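Local coordinates for protein N-acetylmuramoyl-L-alanine amidase (Mycobacteroides abscessus, PDB 7AGL) that probably cleaves the amide bond between N-acetylmuramic acid and L-alanine in peptidoglycan, as a zinc-dependent amidase of the mycobacterial cell wall, at residues L12-N17 and F54-V59; S104-G109 and L179-N184; G116-Y121 and G160-S165. All blocks are in the same frame, centred on the assembly; numbering follows the deposited sequence.

Interaction 1: residues L12-N17 and F54-V59. With ZN (zinc ion), chain B.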
# COMPACT_ATOMS: atom_id res chain seq x y z
N LEU A 12 6.99 5.40 -1.35
CA LEU A 12 6.04 4.45 -1.92
C LEU A 12 6.54 3.04 -1.71
O LEU A 12 7.72 2.75 -1.97
CB LEU A 12 5.86 4.70 -3.43
CG LEU A 12 5.35 6.09 -3.81
CD1 LEU A 12 5.42 6.29 -5.32
CD2 LEU A 12 3.92 6.27 -3.31
N ASP A 13 5.67 2.14 -1.25
CA ASP A 13 6.06 0.76 -0.95
C ASP A 13 5.25 -0.22 -1.79
O ASP A 13 4.08 -0.50 -1.46
CB ASP A 13 5.87 0.47 0.54
CG ASP A 13 5.99 -1.00 0.87
OD1 ASP A 13 6.93 -1.63 0.34
OD2 ASP A 13 5.15 -1.51 1.67
N PRO A 14 5.81 -0.76 -2.91
CA PRO A 14 5.11 -1.84 -3.63
C PRO A 14 5.25 -3.14 -2.85
O PRO A 14 6.34 -3.71 -2.73
CB PRO A 14 5.82 -1.89 -4.99
CG PRO A 14 7.17 -1.22 -4.78
CD PRO A 14 7.18 -0.55 -3.43
N GLY A 15 4.12 -3.62 -2.32
CA GLY A 15 4.18 -4.73 -1.38
C GLY A 15 4.77 -5.99 -1.99
O GLY A 15 4.61 -6.27 -3.18
N HIS A 16 5.45 -6.75 -1.13
CA HIS A 16 6.07 -8.05 -1.41
C HIS A 16 7.31 -7.96 -2.30
O HIS A 16 7.69 -6.88 -2.76
CB HIS A 16 5.05 -9.01 -2.03
CG HIS A 16 3.81 -9.11 -1.21
ND1 HIS A 16 3.75 -9.86 -0.05
CD2 HIS A 16 2.61 -8.49 -1.33
CE1 HIS A 16 2.54 -9.73 0.49
NE2 HIS A 16 1.84 -8.91 -0.27
N ASN A 17 7.97 -9.10 -2.50
CA ASN A 17 9.24 -9.19 -3.21
C ASN A 17 9.04 -9.70 -4.63
O ASN A 17 8.12 -10.47 -4.92
CB ASN A 17 10.21 -10.17 -2.51
CG ASN A 17 10.61 -9.75 -1.11
OD1 ASN A 17 10.56 -8.59 -0.73
ND2 ASN A 17 11.08 -10.75 -0.34
N PHE A 54 1.94 -6.58 -9.79
CA PHE A 54 0.93 -5.54 -9.82
C PHE A 54 1.34 -4.34 -8.97
O PHE A 54 1.21 -3.18 -9.40
CB PHE A 54 -0.42 -6.08 -9.32
CG PHE A 54 -1.40 -4.99 -8.97
CD1 PHE A 54 -2.07 -4.28 -9.99
CD2 PHE A 54 -1.64 -4.63 -7.64
CE1 PHE A 54 -2.94 -3.27 -9.69
CE2 PHE A 54 -2.51 -3.60 -7.33
CZ PHE A 54 -3.18 -2.93 -8.34
N THR A 55 1.84 -4.59 -7.75
CA THR A 55 2.16 -3.47 -6.87
C THR A 55 3.37 -2.72 -7.41
O THR A 55 3.40 -1.48 -7.39
CB THR A 55 2.40 -3.95 -5.42
OG1 THR A 55 3.57 -4.79 -5.36
CG2 THR A 55 1.19 -4.72 -4.86
N TRP A 56 4.36 -3.45 -7.92
CA TRP A 56 5.53 -2.82 -8.53
C TRP A 56 5.13 -1.88 -9.66
O TRP A 56 5.50 -0.70 -9.67
CB TRP A 56 6.46 -3.92 -9.04
CG TRP A 56 7.63 -3.44 -9.85
CD1 TRP A 56 7.86 -3.64 -11.19
CD2 TRP A 56 8.77 -2.72 -9.36
NE1 TRP A 56 9.07 -3.09 -11.55
CE2 TRP A 56 9.64 -2.50 -10.45
CE3 TRP A 56 9.13 -2.22 -8.10
CZ2 TRP A 56 10.85 -1.82 -10.31
CZ3 TRP A 56 10.30 -1.53 -7.97
CH2 TRP A 56 11.16 -1.35 -9.06
N ASN A 57 4.36 -2.38 -10.62
CA ASN A 57 4.03 -1.57 -11.79
C ASN A 57 3.12 -0.41 -11.41
O ASN A 57 3.26 0.68 -11.96
CB ASN A 57 3.42 -2.46 -12.86
CG ASN A 57 4.50 -3.19 -13.65
OD1 ASN A 57 4.66 -4.39 -13.54
ND2 ASN A 57 5.28 -2.44 -14.41
N THR A 58 2.19 -0.62 -10.47
CA THR A 58 1.35 0.50 -10.07
C THR A 58 2.15 1.56 -9.35
O THR A 58 1.95 2.76 -9.59
CB THR A 58 0.18 -0.00 -9.22
OG1 THR A 58 -0.54 -0.97 -10.00
CG2 THR A 58 -0.76 1.16 -8.87
N VAL A 59 3.08 1.16 -8.47
CA VAL A 59 3.93 2.13 -7.78
C VAL A 59 4.78 2.92 -8.78
O VAL A 59 4.98 4.12 -8.62
CB VAL A 59 4.79 1.44 -6.70
CG1 VAL A 59 5.97 2.33 -6.30
CG2 VAL A 59 3.88 1.13 -5.49
ZN ZN B . -0.05 -7.88 -0.01
O HOH W 1 -0.10 -8.70 2.08
O HOH W 2 -2.21 -8.08 0.17
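Thr55, near the start of helix 51-68, hydrogen-bonds through its hydroxyl to the carbonyl oxygen of Gly15, with OG1 2.8 Å from O and lying in the carbonyl plane on a lone pair. The threonine can do this because OG1 stands between its own backbone N and carbonyl carbon (chi1 65°). Thr55 also gives a surface for proline: Pro14 CB sits 3.4 Å from the Thr55 carbonyl oxygen, which is already bonded to Val59 N within the helix. One residue on, Trp56 lies alongside Pro14, pointing the same way, and its CE3 edge meets Pro14 CG at 4.0 Å. A turn later Val59 crosses Pro14 at about a right angle. Its two methyls split the work: CG2 packs 3.6 Å from Pro14 CB, whereas Val59 CG1 lies 3.7 Å from Leu12 CB, the two side chains sliding past each other in opposite directions. A beta-branched valine and a compact proline ring suit so close an approach of helix to strand, 7.6 Å between their axes. The residue after Gly15, His16, binds the zinc ion through NE2 at 2.2 Å, with its ND1 bonded to Thr40 O. The contact lays helix 51-68, which also brings the zinc ligand Glu51, roughly antiparallel across the end of strand 9-14; that strand lies between strands 72-75 and 101-108, and Ile105 of the latter touches Thr55 and Val59.

Interaction 2: residues S104-G109 and L179-N184. With ZN (zinc ion), chain B.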
# COMPACT_ATOMS: atom_id res chain seq x y z
N SER A 104 1.70 2.44 1.07
CA SER A 104 2.02 1.07 0.73
C SER A 104 0.91 0.54 -0.17
O SER A 104 -0.27 0.78 0.09
CB SER A 104 2.14 0.23 2.02
OG SER A 104 2.41 -1.14 1.75
N ILE A 105 1.30 -0.15 -1.24
CA ILE A 105 0.37 -0.61 -2.28
C ILE A 105 0.35 -2.14 -2.27
O ILE A 105 1.40 -2.79 -2.41
CB ILE A 105 0.74 -0.07 -3.67
CG1 ILE A 105 0.58 1.45 -3.71
CG2 ILE A 105 -0.11 -0.76 -4.76
CD1 ILE A 105 -0.85 1.96 -3.45
N HIS A 106 -0.85 -2.70 -2.13
CA HIS A 106 -1.07 -4.14 -2.07
C HIS A 106 -2.29 -4.49 -2.91
O HIS A 106 -3.05 -3.62 -3.35
CB HIS A 106 -1.26 -4.60 -0.60
CG HIS A 106 0.01 -4.68 0.19
ND1 HIS A 106 0.57 -5.87 0.57
CD2 HIS A 106 0.83 -3.71 0.68
CE1 HIS A 106 1.69 -5.65 1.25
NE2 HIS A 106 1.85 -4.35 1.34
N ALA A 107 -2.47 -5.79 -3.17
CA ALA A 107 -3.73 -6.32 -3.66
C ALA A 107 -4.03 -7.61 -2.91
O ALA A 107 -3.12 -8.32 -2.45
CB ALA A 107 -3.71 -6.57 -5.18
N ASP A 108 -5.31 -7.92 -2.79
CA ASP A 108 -5.80 -8.85 -1.78
C ASP A 108 -6.19 -10.18 -2.41
O ASP A 108 -6.37 -10.29 -3.63
CB ASP A 108 -6.99 -8.20 -1.05
CG ASP A 108 -7.31 -8.84 0.30
OD1 ASP A 108 -6.45 -9.57 0.89
OD2 ASP A 108 -8.45 -8.59 0.77
N GLY A 109 -6.34 -11.19 -1.54
CA GLY A 109 -6.94 -12.45 -1.94
C GLY A 109 -8.15 -12.69 -1.06
O GLY A 109 -8.01 -13.04 0.12
N LEU A 179 -1.88 1.80 4.02
CA LEU A 179 -1.64 0.63 3.18
C LEU A 179 -2.92 0.43 2.40
O LEU A 179 -3.96 0.07 2.99
CB LEU A 179 -1.28 -0.61 4.01
CG LEU A 179 -0.84 -1.88 3.25
CD1 LEU A 179 -0.14 -2.84 4.22
CD2 LEU A 179 -1.99 -2.61 2.53
N VAL A 180 -2.86 0.65 1.09
CA VAL A 180 -4.05 0.56 0.24
C VAL A 180 -4.04 -0.81 -0.42
O VAL A 180 -3.15 -1.11 -1.21
CB VAL A 180 -4.09 1.67 -0.81
CG1 VAL A 180 -5.39 1.58 -1.62
CG2 VAL A 180 -3.99 3.05 -0.14
N GLU A 181 -5.04 -1.63 -0.09
CA GLU A 181 -5.35 -2.83 -0.86
C GLU A 181 -6.28 -2.38 -1.99
O GLU A 181 -7.43 -1.99 -1.75
CB GLU A 181 -5.99 -3.89 0.03
CG GLU A 181 -5.03 -4.49 1.09
CD GLU A 181 -4.24 -5.66 0.55
OE1 GLU A 181 -4.35 -5.91 -0.67
OE2 GLU A 181 -3.52 -6.32 1.35
N LEU A 182 -5.79 -2.40 -3.24
CA LEU A 182 -6.53 -1.74 -4.31
C LEU A 182 -7.69 -2.58 -4.81
O LEU A 182 -8.63 -2.03 -5.39
CB LEU A 182 -5.58 -1.37 -5.47
CG LEU A 182 -4.74 -0.13 -5.18
CD1 LEU A 182 -3.61 0.04 -6.22
CD2 LEU A 182 -5.61 1.11 -5.16
N GLY A 183 -7.65 -3.89 -4.61
CA GLY A 183 -8.73 -4.75 -5.03
C GLY A 183 -8.42 -6.18 -4.67
O GLY A 183 -7.41 -6.48 -4.03
N ASN A 184 -9.31 -7.07 -5.11
CA ASN A 184 -9.23 -8.50 -4.82
C ASN A 184 -8.73 -9.21 -6.07
O ASN A 184 -9.46 -9.29 -7.07
CB ASN A 184 -10.60 -9.02 -4.37
CG ASN A 184 -10.61 -10.51 -4.15
OD1 ASN A 184 -9.55 -11.15 -4.11
ND2 ASN A 184 -11.80 -11.07 -3.97
ZN ZN B . -0.05 -7.88 -0.01
O HOH W 2 -2.21 -8.08 0.17
O HOH W 3 -4.78 -8.30 2.72
O HOH W 1 -0.10 -8.70 2.08
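His106 and Leu179 meet on the zinc side of two parallel strands, where the leucine's CD2 comes within 3.5 Å of His106 CD2 and its CD1 reaches toward NE2. Leucine packs against the CD2 and NE2 part of the ring, while ND1 binds the zinc ion at 2.2 Å. Ser104 OG lies at the edge of the imidazole, in its plane, and is itself bonded to Asp13. This packing belongs to the tight part of the contact, with the backbone and the opposite face. Val180 N binds Ser104 O, His106 N binds Val180 O, and Leu182 N binds His106 O; then a beta bulge shifts the register by one, and Asp108 N pairs with Gly183 O at 2.8 Å. Gly183 is almost fully stretched, a conformation glycine takes easily. On the face away from the metal, Ile105 lies beside Val180, and its CG2 touches Leu182 CD1 at 3.9 Å, an aliphatic layer fit for a core.

Round Glu181 and Asp108 the contact is looser and wetter. Glu181, its chain bent at chi2 (-87°), folds back across His106 CB, and its OE2 accepts from the zinc-bound water 2 at 2.5 Å; that water also donates to Ala107 O. A further water bridges the two acidic groups, whose Asp108 OD1 and Glu181 OE2 are 4.4 Å apart, while Asp108 OD2 is held by Tyr155. A glutamate beside a metal-bound water is consistent with a role as general base, as probably in related zinc amidases. His16 and Glu51 complete the protein ligands. Strand 101-108 runs between strands 9-14 and 177-184, and strand 118-122 flanks the latter; helix 51-68 covers Ile105 and Leu182, while helix 132-147 covers Val180.

Interaction 3: residues G116-Y121 and G160-S165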
# COMPACT_ATOMS: atom_id res chain seq x y z
N GLY A 116 -13.25 -4.48 -4.84
CA GLY A 116 -13.10 -3.11 -4.41
C GLY A 116 -11.89 -2.96 -3.49
O GLY A 116 -11.18 -3.92 -3.18
N PHE A 117 -11.68 -1.71 -3.05
CA PHE A 117 -10.47 -1.32 -2.32
C PHE A 117 -10.72 -1.22 -0.81
O PHE A 117 -11.83 -0.93 -0.35
CB PHE A 117 -9.94 0.03 -2.83
CG PHE A 117 -10.80 1.22 -2.43
CD1 PHE A 117 -10.64 1.83 -1.19
CD2 PHE A 117 -11.78 1.72 -3.30
CE1 PHE A 117 -11.45 2.90 -0.79
CE2 PHE A 117 -12.58 2.81 -2.92
CZ PHE A 117 -12.41 3.40 -1.66
N HIS A 118 -9.65 -1.37 -0.02
CA HIS A 118 -9.74 -0.91 1.36
C HIS A 118 -8.43 -0.29 1.81
O HIS A 118 -7.34 -0.75 1.45
CB HIS A 118 -10.24 -2.02 2.34
CG HIS A 118 -9.37 -3.24 2.47
ND1 HIS A 118 -9.31 -4.22 1.50
CD2 HIS A 118 -8.65 -3.71 3.51
CE1 HIS A 118 -8.52 -5.20 1.91
NE2 HIS A 118 -8.11 -4.92 3.13
N VAL A 119 -8.56 0.79 2.59
CA VAL A 119 -7.45 1.58 3.09
C VAL A 119 -7.21 1.15 4.53
O VAL A 119 -8.06 1.37 5.41
CB VAL A 119 -7.77 3.08 3.01
CG1 VAL A 119 -6.59 3.91 3.56
CG2 VAL A 119 -8.12 3.49 1.56
N ASN A 120 -6.06 0.50 4.76
CA ASN A 120 -5.69 0.01 6.08
C ASN A 120 -4.86 1.05 6.81
O ASN A 120 -4.00 1.70 6.21
CB ASN A 120 -4.87 -1.29 5.96
CG ASN A 120 -5.64 -2.39 5.27
OD1 ASN A 120 -6.33 -3.18 5.92
ND2 ASN A 120 -5.58 -2.42 3.93
N TYR A 121 -5.12 1.20 8.10
CA TYR A 121 -4.40 2.15 8.93
C TYR A 121 -4.24 1.59 10.33
O TYR A 121 -5.00 0.72 10.77
CB TYR A 121 -5.12 3.51 8.96
CG TYR A 121 -6.45 3.47 9.67
CD1 TYR A 121 -7.61 3.06 9.01
CD2 TYR A 121 -6.56 3.85 11.01
CE1 TYR A 121 -8.83 3.01 9.67
CE2 TYR A 121 -7.77 3.81 11.67
CZ TYR A 121 -8.90 3.38 11.00
OH TYR A 121 -10.11 3.35 11.67
N GLY A 160 -14.64 0.99 2.88
CA GLY A 160 -13.32 1.21 2.32
C GLY A 160 -12.24 1.56 3.32
O GLY A 160 -11.13 1.92 2.90
N LEU A 161 -12.53 1.46 4.63
CA LEU A 161 -11.56 1.72 5.69
C LEU A 161 -11.37 0.47 6.54
O LEU A 161 -12.33 -0.24 6.84
CB LEU A 161 -12.03 2.87 6.60
CG LEU A 161 -11.88 4.28 6.05
CD1 LEU A 161 -12.49 5.31 7.02
CD2 LEU A 161 -10.43 4.58 5.79
N TYR A 162 -10.15 0.24 7.01
CA TYR A 162 -9.91 -0.92 7.87
C TYR A 162 -8.82 -0.55 8.87
O TYR A 162 -7.65 -0.45 8.49
CB TYR A 162 -9.51 -2.12 7.03
CG TYR A 162 -9.60 -3.46 7.73
CD1 TYR A 162 -10.30 -3.62 8.92
CD2 TYR A 162 -8.98 -4.57 7.19
CE1 TYR A 162 -10.37 -4.87 9.55
CE2 TYR A 162 -9.04 -5.81 7.81
CZ TYR A 162 -9.74 -5.95 8.98
OH TYR A 162 -9.79 -7.19 9.57
N GLY A 163 -9.20 -0.33 10.13
CA GLY A 163 -8.23 -0.09 11.18
C GLY A 163 -7.77 -1.41 11.76
O GLY A 163 -8.58 -2.30 12.02
N ARG A 164 -6.46 -1.55 11.95
CA ARG A 164 -5.98 -2.84 12.39
C ARG A 164 -4.65 -2.70 13.10
O ARG A 164 -3.94 -1.70 12.94
CB ARG A 164 -5.85 -3.80 11.21
CG ARG A 164 -4.92 -3.28 10.15
CD ARG A 164 -5.25 -3.97 8.86
NE ARG A 164 -4.93 -5.39 8.94
CZ ARG A 164 -5.06 -6.22 7.92
NH1 ARG A 164 -5.53 -5.76 6.77
NH2 ARG A 164 -4.73 -7.50 8.03
N SER A 165 -4.33 -3.72 13.89
CA SER A 165 -3.17 -3.71 14.78
C SER A 165 -2.12 -4.74 14.42
O SER A 165 -1.07 -4.78 15.07
CB SER A 165 -3.63 -3.95 16.22
OG SER A 165 -4.33 -5.17 16.30
O HOH W 4 -6.57 -6.91 4.46
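Asn120 OD1 receives NH1 of Arg164 at 2.8 Å. The oxygen lies in the guanidinium plane, but NH1 stands well above the plane of the amide carbonyl, and the two flat groups are turned 54° against each other. The same NH1 donates to a water that also lies in the ring plane of His118, at its NE2, so arginine and histidine are joined through solvent. A bend at chi3 (-67°) brings the guanidinium beside Asn120, with Tyr162 CE2 3.6 Å above one of its faces; Asp166 pairs with NE. The other end of the asparagine is used too, as ND2 binds Leu179 O. Tyr162 runs alongside His118, its CD2 3.8 Å from His118 CD2, the rings oblique.

On the opposite face Tyr121 lays its ring over Gly163, whose CA is 3.7 Å from the ring centroid, a CH-pi contact that glycine permits because a side chain there would strike the ring. Gly160 suits its place twice over: a side chain would strike Phe117, and its phi is positive (84°). Four backbone bonds, from Val119 N to Gly160 O through Arg164 N to Tyr121 O, zip the parallel strands of this beta-alpha-beta unit, whose helix 132-147 touches Tyr121 and Leu161. The chemistry implies unlike faces: Asn120, Tyr162 and water surround an arginine charge probably balanced by Asp166, whereas Val119, Tyr121 and Leu161 form the other.

Overall arrangement
All three contacts belong to one mixed sheet, at different depths. Interaction 1 is the most buried, a helix laid on a strand by apolar packing and a single hydroxyl bond. Interaction 2 joins central parallel strands, apolar on the face of Ile105 and Val180, water-lined round Glu181 and Asp108. Interaction 3, at the sheet's edge, adds to its backbone bonds aromatic rings, glycines and an arginine. The first two meet directly, Asp13 OD2 being 2.8 Å from Ser104 OG, and together supply two zinc-binding histidines. The second passes into the third through antiparallel strands 177-184 and 118-122, yet interactions 1 and 3 stay apart, their centres about 17 Å from each other. Metal chemistry thus gathers in the first two.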